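Local coordinates for protein CRISPR-associated endonuclease Cas1 (Thermotoga maritima, PDB 4XTK) that probably acts as a metal-dependent double-stranded DNA endonuclease in CRISPR adaptive immunity, working as a homodimer that joins a Cas2 dimer, at residues S15-L19 / V47-L53; R106-R111 / A142-V148; F124-V130 / M165-L169; G196-Y201 / F238-V243. All coordinates share one frame. Numbering follows the deposited sequence.

Interaction 1 (S15-L19 / V47-L53); sequences SSGTL and VFGEVDL
Two short parallel strands, 17-19 and 51-53, lie side by side with axes 4.4 Å apart at closest and N-to-C directions differing by 33°. Register pairs Gly17 with Val51 (CA-CA 5.0 Å), Thr18 with Asp52 (4.5 Å) and Leu19 with Leu53 (5.0 Å). Ser15 comes first, in extended loop conformation, its O 3.9 Å from Gly49 CA; a CB on Gly49 would clash with that oxygen. Ser16, chi1 m, takes a hydrogen bond on OG from Glu50 N at 3.0 Å. Gly17, at phi/psi 160/-160 where any CB would jam against the preceding carbonyl, gives N to Glu50 O (3.1 Å) and accepts Asp52 N on its O (2.9 Å), with Val51 CA also 3.1 Å from Gly17 O. Thr18 sends its side chain to the same face as Asp52, OG1 3.9 Å from Asp52 CB. Leu19 N closes on Asp52 O at 2.7 Å, completing the staggered bonding of a parallel pair. In the mt rotamer, Leu19 puts CD1 3.7 Å from Leu53 CD2, 4.0 Å from Val51 CG2 and 4.3 Å from Val47 CG2. That leucine also meets Leu28 of strand 26-29, Ile68 of strand 68-71 and Phe57 of helix 55-63. Strand 51-54 is an outermost strand of its sheet within the chain, yet Asp52 and Leu53 pair antiparallel with a strand of the second subunit, carrying the sheet across the dimer interface.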
# COMPACT_ATOMS: atom_id res chain seq x y z
N SER E 15 1.50 21.84 -7.92
CA SER E 15 1.81 22.47 -9.20
C SER E 15 2.24 21.46 -10.24
O SER E 15 2.93 20.48 -9.93
CB SER E 15 2.89 23.54 -9.03
OG SER E 15 2.43 24.63 -8.25
N SER E 16 1.82 21.68 -11.48
CA SER E 16 2.29 20.86 -12.58
C SER E 16 3.65 21.35 -13.06
O SER E 16 3.97 22.53 -12.94
CB SER E 16 1.28 20.87 -13.73
OG SER E 16 0.06 20.28 -13.32
N GLY E 17 4.45 20.43 -13.59
CA GLY E 17 5.77 20.77 -14.09
C GLY E 17 6.67 19.56 -14.19
O GLY E 17 6.19 18.43 -14.23
N THR E 18 7.97 19.80 -14.23
CA THR E 18 8.93 18.70 -14.34
C THR E 18 9.74 18.56 -13.06
O THR E 18 10.37 19.52 -12.60
CB THR E 18 9.89 18.91 -15.52
OG1 THR E 18 9.15 19.07 -16.73
CG2 THR E 18 10.81 17.71 -15.65
N LEU E 19 9.73 17.36 -12.49
CA LEU E 19 10.57 17.04 -11.34
C LEU E 19 11.99 16.69 -11.80
O LEU E 19 12.18 15.78 -12.61
CB LEU E 19 9.97 15.90 -10.53
CG LEU E 19 8.65 16.20 -9.82
CD1 LEU E 19 8.04 14.94 -9.23
CD2 LEU E 19 8.87 17.25 -8.75
N VAL E 47 2.50 14.19 -4.67
CA VAL E 47 2.31 14.90 -5.93
C VAL E 47 0.86 14.90 -6.40
O VAL E 47 0.31 13.86 -6.76
CB VAL E 47 3.17 14.26 -7.04
CG1 VAL E 47 2.88 14.93 -8.38
CG2 VAL E 47 4.63 14.37 -6.69
N PHE E 48 0.22 16.06 -6.36
CA PHE E 48 -1.13 16.20 -6.90
C PHE E 48 -1.20 16.78 -8.32
O PHE E 48 -2.26 16.75 -8.97
CB PHE E 48 -1.97 17.05 -5.96
CG PHE E 48 -2.18 16.42 -4.62
CD1 PHE E 48 -1.23 16.57 -3.63
CD2 PHE E 48 -3.31 15.68 -4.36
CE1 PHE E 48 -1.42 16.00 -2.40
CE2 PHE E 48 -3.50 15.11 -3.13
CZ PHE E 48 -2.56 15.27 -2.15
N GLY E 49 -0.09 17.30 -8.81
CA GLY E 49 -0.10 17.97 -10.10
C GLY E 49 0.23 16.98 -11.20
O GLY E 49 0.46 15.81 -10.93
N GLU E 50 0.26 17.46 -12.43
CA GLU E 50 0.75 16.64 -13.52
C GLU E 50 2.25 16.87 -13.65
O GLU E 50 2.69 17.96 -14.00
CB GLU E 50 0.03 16.96 -14.83
CG GLU E 50 -1.46 16.63 -14.82
CD GLU E 50 -1.74 15.14 -14.72
OE1 GLU E 50 -0.85 14.33 -15.09
OE2 GLU E 50 -2.85 14.76 -14.28
N VAL E 51 3.04 15.84 -13.35
CA VAL E 51 4.49 16.00 -13.33
C VAL E 51 5.21 15.08 -14.31
O VAL E 51 4.76 13.97 -14.59
CB VAL E 51 5.08 15.76 -11.92
CG1 VAL E 51 4.56 16.80 -10.94
CG2 VAL E 51 4.76 14.35 -11.44
N ASP E 52 6.33 15.57 -14.84
CA ASP E 52 7.26 14.74 -15.58
C ASP E 52 8.47 14.44 -14.71
O ASP E 52 8.90 15.28 -13.92
CB ASP E 52 7.71 15.42 -16.88
CG ASP E 52 6.56 15.72 -17.82
OD1 ASP E 52 5.45 15.21 -17.57
OD2 ASP E 52 6.78 16.46 -18.80
N LEU E 53 9.00 13.23 -14.83
CA LEU E 53 10.23 12.87 -14.14
C LEU E 53 10.94 11.75 -14.90
O LEU E 53 10.34 11.10 -15.75
CB LEU E 53 9.95 12.46 -12.69
CG LEU E 53 8.92 11.37 -12.34
CD1 LEU E 53 9.54 9.99 -12.36
CD2 LEU E 53 8.30 11.64 -10.98

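Interaction 2 (R106-R111 / A142-V148); sequences RMLIAR and AEEASNV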
# COMPACT_ATOMS: atom_id res chain seq x y z
N ARG E 106 -10.14 -0.65 21.64
CA ARG E 106 -11.10 -0.55 20.55
C ARG E 106 -12.34 0.18 21.03
O ARG E 106 -12.89 1.01 20.30
CB ARG E 106 -11.47 -1.94 20.03
CG ARG E 106 -12.43 -1.87 18.85
CD ARG E 106 -12.85 -3.24 18.38
NE ARG E 106 -13.96 -3.16 17.43
CZ ARG E 106 -14.72 -4.18 17.07
NH1 ARG E 106 -14.51 -5.38 17.59
NH2 ARG E 106 -15.71 -4.01 16.20
N MET E 107 -12.77 -0.12 22.25
CA MET E 107 -13.95 0.51 22.82
C MET E 107 -13.75 2.01 22.95
O MET E 107 -14.64 2.80 22.64
CB MET E 107 -14.29 -0.08 24.19
CG MET E 107 -15.42 -1.10 24.19
SD MET E 107 -16.97 -0.50 23.48
CE MET E 107 -17.05 1.14 24.15
N LEU E 108 -12.56 2.38 23.41
CA LEU E 108 -12.20 3.78 23.60
C LEU E 108 -12.32 4.58 22.30
O LEU E 108 -12.87 5.68 22.28
CB LEU E 108 -10.78 3.85 24.15
CG LEU E 108 -10.37 5.08 24.95
CD1 LEU E 108 -11.43 5.36 25.99
CD2 LEU E 108 -9.03 4.80 25.63
N ILE E 109 -11.82 4.01 21.20
CA ILE E 109 -11.86 4.67 19.90
C ILE E 109 -13.28 4.70 19.35
O ILE E 109 -13.74 5.73 18.85
CB ILE E 109 -10.93 3.96 18.89
CG1 ILE E 109 -9.48 4.01 19.37
CG2 ILE E 109 -11.05 4.60 17.50
CD1 ILE E 109 -8.51 3.19 18.53
N ALA E 110 -13.97 3.58 19.45
CA ALA E 110 -15.34 3.49 18.96
C ALA E 110 -16.27 4.42 19.73
O ALA E 110 -17.16 5.04 19.16
CB ALA E 110 -15.84 2.05 19.04
N ARG E 111 -16.04 4.52 21.04
CA ARG E 111 -16.85 5.36 21.90
C ARG E 111 -16.63 6.83 21.56
O ARG E 111 -17.52 7.66 21.76
CB ARG E 111 -16.53 5.10 23.37
CG ARG E 111 -17.64 5.43 24.32
CD ARG E 111 -17.21 5.20 25.75
NE ARG E 111 -17.25 3.79 26.13
CZ ARG E 111 -18.35 3.18 26.54
NH1 ARG E 111 -19.50 3.84 26.58
NH2 ARG E 111 -18.32 1.90 26.89
N ALA E 142 -25.22 4.43 24.80
CA ALA E 142 -23.86 4.37 24.27
C ALA E 142 -22.82 4.37 25.39
O ALA E 142 -21.81 3.67 25.31
CB ALA E 142 -23.62 5.55 23.33
N GLU E 143 -23.07 5.16 26.43
CA GLU E 143 -22.16 5.23 27.57
C GLU E 143 -22.17 3.94 28.40
O GLU E 143 -21.14 3.53 28.93
CB GLU E 143 -22.51 6.43 28.45
CG GLU E 143 -22.41 7.77 27.74
CD GLU E 143 -22.70 8.95 28.65
OE1 GLU E 143 -23.78 8.97 29.27
OE2 GLU E 143 -21.84 9.85 28.73
N GLU E 144 -23.34 3.31 28.53
CA GLU E 144 -23.48 2.08 29.32
C GLU E 144 -23.14 0.81 28.56
O GLU E 144 -22.94 -0.25 29.17
CB GLU E 144 -24.90 1.95 29.88
CG GLU E 144 -25.49 3.24 30.42
CD GLU E 144 -26.99 3.13 30.63
OE1 GLU E 144 -27.43 3.25 31.79
OE2 GLU E 144 -27.72 2.91 29.64
N ALA E 145 -23.09 0.87 27.24
CA ALA E 145 -22.60 -0.27 26.49
C ALA E 145 -21.15 -0.62 26.84
O ALA E 145 -20.26 0.26 26.83
CB ALA E 145 -22.73 -0.01 24.98
N SER E 146 -20.94 -1.89 27.22
CA SER E 146 -19.61 -2.48 27.38
C SER E 146 -19.12 -3.36 26.19
O SER E 146 -18.03 -3.94 26.28
CB SER E 146 -19.55 -3.27 28.71
OG SER E 146 -20.68 -4.13 28.87
N ASN E 147 -19.90 -3.44 25.10
CA ASN E 147 -19.47 -4.17 23.89
C ASN E 147 -19.66 -3.32 22.63
O ASN E 147 -20.69 -2.67 22.44
CB ASN E 147 -20.23 -5.51 23.76
CG ASN E 147 -20.13 -6.16 22.35
OD1 ASN E 147 -19.36 -5.73 21.48
ND2 ASN E 147 -20.88 -7.23 22.16
N VAL E 148 -18.65 -3.35 21.75
CA VAL E 148 -18.65 -2.57 20.51
C VAL E 148 -19.79 -2.94 19.55
O VAL E 148 -20.32 -2.07 18.85
CB VAL E 148 -17.30 -2.75 19.77
CG1 VAL E 148 -17.27 -1.94 18.47
CG2 VAL E 148 -16.14 -2.38 20.67
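This is a helix-to-turn contact in the helical part of Cas1: the early turns of helix 103-127 pack against the link between helix 136-144 and helix 148-166. An apolar patch and hydrogen bonds from Arg111 to backbone carbonyls hold it together. Val148, the most covered residue, points at the helix and sets CG2 3.5 Å from Met107 SD and CG1 4.3 Å from Ala110 CB. Its CG1 also lies over one face of the Arg106 guanidinium, 3.4 Å from NH2, while Arg106 NE is hydrogen-bonded to Tyr219 O. Met107 bends back with chi2 and chi3 both m, which lays its sulfur along the turn, 4.0 Å from Asn147 C. One helical turn on, Arg111 stretches to the end of helix 136-144, where carbonyls lack amide partners in a next turn. Arg111 NH2 donates to Ala145 O at 2.5 Å, and Arg111 NH1 makes a weak hydrogen bond to Glu143 O at 2.9 Å and lies 2.6 Å from Ala142 O. Ala145 is where the backbone leaves helical angles; two residues later Asn147 starts the next helix as its N-cap, OD1 bonded to Ser149 N. The whole is a short connection between two consecutive helices, the C-terminal end of helix 136-144 held by Arg111 and the N terminus of helix 148-166 capped by Asn147. Helix 148-166 leads from here to Glu155, a manganese ligand by similarity, whose side chain is about 7 Å from that of Ala142.

Interaction 3 (F124-V130 / M165-L169); sequences FLKKRKV and MIDSL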
# COMPACT_ATOMS: atom_id res chain seq x y z
N PHE E 124 -26.77 19.77 14.63
CA PHE E 124 -27.44 20.00 13.36
C PHE E 124 -28.93 20.28 13.58
O PHE E 124 -29.50 21.20 12.98
CB PHE E 124 -27.24 18.81 12.41
CG PHE E 124 -27.79 19.04 11.03
CD1 PHE E 124 -27.04 19.71 10.08
CD2 PHE E 124 -29.05 18.59 10.69
CE1 PHE E 124 -27.54 19.93 8.81
CE2 PHE E 124 -29.55 18.80 9.42
CZ PHE E 124 -28.79 19.47 8.48
N LEU E 125 -29.54 19.48 14.45
CA LEU E 125 -30.96 19.65 14.77
C LEU E 125 -31.25 20.97 15.48
O LEU E 125 -32.24 21.64 15.17
CB LEU E 125 -31.44 18.47 15.62
CG LEU E 125 -31.47 17.10 14.94
CD1 LEU E 125 -31.82 16.02 15.94
CD2 LEU E 125 -32.46 17.10 13.78
N LYS E 126 -30.40 21.35 16.43
CA LYS E 126 -30.63 22.58 17.19
C LYS E 126 -30.41 23.84 16.36
O LYS E 126 -31.05 24.86 16.59
CB LYS E 126 -29.74 22.61 18.43
CG LYS E 126 -30.19 21.67 19.54
CD LYS E 126 -29.38 21.88 20.80
CE LYS E 126 -29.84 20.95 21.91
NZ LYS E 126 -29.00 21.08 23.13
N LYS E 127 -29.48 23.76 15.41
CA LYS E 127 -29.22 24.87 14.49
C LYS E 127 -30.46 25.16 13.64
O LYS E 127 -30.72 26.30 13.25
CB LYS E 127 -28.03 24.56 13.58
CG LYS E 127 -26.82 25.44 13.78
CD LYS E 127 -25.61 24.87 13.03
N ARG E 128 -31.20 24.10 13.34
CA ARG E 128 -32.40 24.19 12.52
C ARG E 128 -33.69 24.28 13.33
O ARG E 128 -34.78 24.16 12.77
CB ARG E 128 -32.44 23.02 11.54
CG ARG E 128 -31.48 23.26 10.38
CD ARG E 128 -31.27 22.05 9.51
NE ARG E 128 -30.25 22.32 8.49
CZ ARG E 128 -30.50 22.88 7.31
NH1 ARG E 128 -31.74 23.24 6.99
NH2 ARG E 128 -29.51 23.07 6.45
N LYS E 129 -33.55 24.46 14.64
CA LYS E 129 -34.67 24.69 15.55
C LYS E 129 -35.58 23.47 15.67
O LYS E 129 -36.80 23.59 15.72
CB LYS E 129 -35.48 25.92 15.12
CG LYS E 129 -34.65 27.16 14.81
CD LYS E 129 -34.36 27.97 16.06
CE LYS E 129 -35.33 29.13 16.21
N VAL E 130 -34.96 22.30 15.70
CA VAL E 130 -35.65 21.03 15.90
C VAL E 130 -35.26 20.44 17.26
O VAL E 130 -34.10 20.58 17.68
CB VAL E 130 -35.31 20.03 14.76
CG1 VAL E 130 -35.88 18.65 15.05
CG2 VAL E 130 -35.81 20.55 13.43
N MET E 165 -36.38 12.93 12.68
CA MET E 165 -36.48 14.32 13.09
C MET E 165 -36.14 15.23 11.92
O MET E 165 -36.66 16.34 11.82
CB MET E 165 -35.55 14.61 14.28
CG MET E 165 -35.86 13.80 15.54
SD MET E 165 -37.56 13.98 16.14
CE MET E 165 -37.75 15.76 16.17
N ILE E 166 -35.28 14.75 11.03
CA ILE E 166 -34.90 15.50 9.84
C ILE E 166 -36.09 15.67 8.90
O ILE E 166 -36.23 16.68 8.22
CB ILE E 166 -33.74 14.81 9.08
CG1 ILE E 166 -32.45 14.90 9.89
CG2 ILE E 166 -33.51 15.43 7.72
CD1 ILE E 166 -32.02 16.31 10.17
N ASP E 167 -36.98 14.68 8.89
CA ASP E 167 -38.15 14.71 8.02
C ASP E 167 -39.13 15.83 8.36
O ASP E 167 -40.00 16.16 7.55
CB ASP E 167 -38.88 13.37 8.07
CG ASP E 167 -38.37 12.40 7.01
OD1 ASP E 167 -37.72 12.86 6.05
OD2 ASP E 167 -38.63 11.19 7.15
N SER E 168 -39.01 16.43 9.54
CA SER E 168 -39.89 17.54 9.90
C SER E 168 -39.44 18.83 9.22
O SER E 168 -40.15 19.84 9.25
CB SER E 168 -39.94 17.72 11.42
OG SER E 168 -38.68 18.05 11.95
N LEU E 169 -38.26 18.80 8.61
CA LEU E 169 -37.73 19.95 7.88
C LEU E 169 -38.02 19.86 6.39
O LEU E 169 -37.71 20.78 5.63
CB LEU E 169 -36.22 20.06 8.11
CG LEU E 169 -35.82 20.33 9.55
CD1 LEU E 169 -34.32 20.21 9.72
CD2 LEU E 169 -36.30 21.71 9.98
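Leu169, Val130 and Met165 give up the most surface here, and they show how the end of helix 103-127 packs against the C-terminal region of helix 148-166. Val130 aims at the other segment and spreads its methyls: CG1 touches Met165 CE at 3.6 Å, CG2 touches Leu169 CD2 at 3.7 Å. Its position is set by a Schellman motif closing helix 103-127, with Lys129 at positive phi, Val130 N bonded to Leu125 O (2.8 Å) and Lys129 N to Lys126 O (3.2 Å). Leu169 turns its other methyl to the aliphatic part of Arg128, CD1 to CD 3.6 Å. Met165 CB is 4.0 Å from Leu125 CD2, which also packs on Ile166 CD1 at 3.7 Å; that same Ile166 methyl meets the edge of the Phe124 ring, 3.6 Å from CE2. Van der Waals packing, mostly between apolar side chains, thus makes the contact, without hydrogen bonds between the segments. Beside it runs helix 230-252, whose Leu248 covers Phe124, Arg128 and Leu169 and whose Asn252 ND2 is hydrogen-bonded to Leu169 O, while Tyr162 of helix 148-166 packs on Phe124 and Leu125.

Interaction 4 (G196-Y201 / F238-V243); sequences GNSLLY and FKPAVV
Both segments are helical and cross steeply: their axes come within 10.1 Å, with N-to-C directions 112° apart. Segment 196-201 is regular, Leu200 N bonding to Gly196 O at 3.0 Å and Tyr201 N to Asn197 O at 2.8 Å. Segment 238-243 is kinked, with a wider pi-type turn over 239-243; Pro240 has no amide hydrogen to give, and Ala241 N also lacks a bond to the preceding turn. The backbones come nearest at Gly196 and Val243, CA to CA 5.3 Å; a CB on Gly196 would clash with Val243 CG1, so the absence of a side chain at Gly196 lets Val243 sit against this backbone. Val243, chi1 t, puts CG2 3.6 Å from Gly196 O, 3.4 Å from Asn197 OD1 and 3.9 Å from Leu200 CD2. Leu200, rotamer tp, slots that same CD2 4.1 Å from Phe238 CB and 3.7 Å from Lys239 N. Lys239, chi1 m and then fully extended, runs past Asn197, its CE 3.6 Å from Asn197 ND2, to donate from NZ to Tyr201 OH at 2.9 Å. NZ also forms a long, weak ion pair with Glu236, a manganese ligand by similarity, so the crossing borders the predicted metal site. Around it, Tyr282 of helix 272-287 packs on Leu200 and Val242, Leu304 and Ile305 of helix 301-316 on Phe238, and Arg159 of helix 148-166 on Lys239 and Pro240.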
# COMPACT_ATOMS: atom_id res chain seq x y z
N GLY E 196 -25.14 10.58 -1.42
CA GLY E 196 -24.31 11.49 -0.65
C GLY E 196 -23.35 10.75 0.26
O GLY E 196 -22.16 11.07 0.33
N ASN E 197 -23.86 9.75 0.97
CA ASN E 197 -23.03 8.94 1.86
C ASN E 197 -21.88 8.28 1.12
O ASN E 197 -20.74 8.31 1.59
CB ASN E 197 -23.86 7.88 2.57
CG ASN E 197 -24.61 8.44 3.75
OD1 ASN E 197 -24.47 9.62 4.08
ND2 ASN E 197 -25.41 7.61 4.40
N SER E 198 -22.18 7.69 -0.03
CA SER E 198 -21.15 7.05 -0.84
C SER E 198 -20.05 8.05 -1.20
O SER E 198 -18.86 7.72 -1.11
CB SER E 198 -21.76 6.44 -2.10
OG SER E 198 -21.95 7.42 -3.10
N LEU E 199 -20.44 9.26 -1.59
CA LEU E 199 -19.47 10.31 -1.91
C LEU E 199 -18.59 10.62 -0.70
O LEU E 199 -17.38 10.76 -0.82
CB LEU E 199 -20.16 11.58 -2.39
CG LEU E 199 -20.84 11.50 -3.75
CD1 LEU E 199 -21.44 12.85 -4.15
CD2 LEU E 199 -19.86 11.00 -4.80
N LEU E 200 -19.22 10.71 0.47
CA LEU E 200 -18.50 11.02 1.71
C LEU E 200 -17.50 9.91 2.03
O LEU E 200 -16.33 10.18 2.32
CB LEU E 200 -19.49 11.23 2.87
CG LEU E 200 -18.92 11.61 4.24
CD1 LEU E 200 -17.90 12.73 4.12
CD2 LEU E 200 -20.03 12.04 5.17
N TYR E 201 -17.96 8.66 1.95
CA TYR E 201 -17.11 7.49 2.16
C TYR E 201 -15.86 7.53 1.29
O TYR E 201 -14.76 7.22 1.75
CB TYR E 201 -17.89 6.21 1.87
CG TYR E 201 -19.08 5.97 2.76
CD1 TYR E 201 -19.14 6.53 4.04
CD2 TYR E 201 -20.15 5.20 2.33
CE1 TYR E 201 -20.24 6.32 4.86
CE2 TYR E 201 -21.25 4.97 3.15
CZ TYR E 201 -21.29 5.54 4.41
OH TYR E 201 -22.39 5.32 5.22
N PHE E 238 -19.36 13.27 9.94
CA PHE E 238 -19.60 14.33 8.97
C PHE E 238 -20.87 14.19 8.14
O PHE E 238 -21.14 15.03 7.28
CB PHE E 238 -18.37 14.45 8.08
CG PHE E 238 -17.12 14.72 8.86
CD1 PHE E 238 -16.77 16.01 9.19
CD2 PHE E 238 -16.33 13.67 9.31
CE1 PHE E 238 -15.64 16.27 9.93
CE2 PHE E 238 -15.20 13.92 10.05
CZ PHE E 238 -14.85 15.22 10.37
N LYS E 239 -21.63 13.13 8.38
CA LYS E 239 -22.86 12.89 7.64
C LYS E 239 -23.88 14.04 7.75
O LYS E 239 -24.49 14.43 6.75
CB LYS E 239 -23.50 11.56 8.08
CG LYS E 239 -22.93 10.34 7.37
CD LYS E 239 -23.47 9.02 7.94
CE LYS E 239 -23.04 7.84 7.07
NZ LYS E 239 -23.53 6.53 7.57
N PRO E 240 -24.09 14.58 8.97
CA PRO E 240 -25.00 15.74 9.03
C PRO E 240 -24.53 16.99 8.27
O PRO E 240 -25.30 17.54 7.49
CB PRO E 240 -25.09 16.04 10.53
CG PRO E 240 -24.78 14.75 11.18
CD PRO E 240 -23.75 14.09 10.32
N ALA E 241 -23.29 17.42 8.49
CA ALA E 241 -22.83 18.71 7.97
C ALA E 241 -22.61 18.69 6.46
O ALA E 241 -22.77 19.71 5.79
CB ALA E 241 -21.54 19.13 8.66
N VAL E 242 -22.27 17.53 5.92
CA VAL E 242 -22.06 17.41 4.48
C VAL E 242 -23.30 16.86 3.78
O VAL E 242 -23.97 17.59 3.05
CB VAL E 242 -20.86 16.50 4.15
CG1 VAL E 242 -20.69 16.41 2.66
CG2 VAL E 242 -19.60 17.04 4.80
N VAL E 243 -23.60 15.59 4.02
CA VAL E 243 -24.70 14.91 3.33
C VAL E 243 -26.09 15.47 3.65
O VAL E 243 -26.86 15.77 2.73
CB VAL E 243 -24.71 13.41 3.66
CG1 VAL E 243 -25.87 12.73 2.96
CG2 VAL E 243 -23.38 12.78 3.27

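Interaction 1 stands apart in the N-terminal beta region, its centre 31 Å from that of interaction 4 and about 45 Å from those of 2 and 3; it comes first along the chain and lies at the dimer interface. The other three belong to the helical part. Interactions 2 and 3, with centres 27 Å apart, both use helix 103-127, one near each end, and their segments alternate in sequence. Interaction 4 follows, its centre 17 Å from that of interaction 3, and touches it where Phe124 CE1 lies 3.5 Å from Pro240 O. Interactions 2 and 4 both lie near the predicted manganese ligands, whereas the sheet of interaction 1 joins the subunits well away from them.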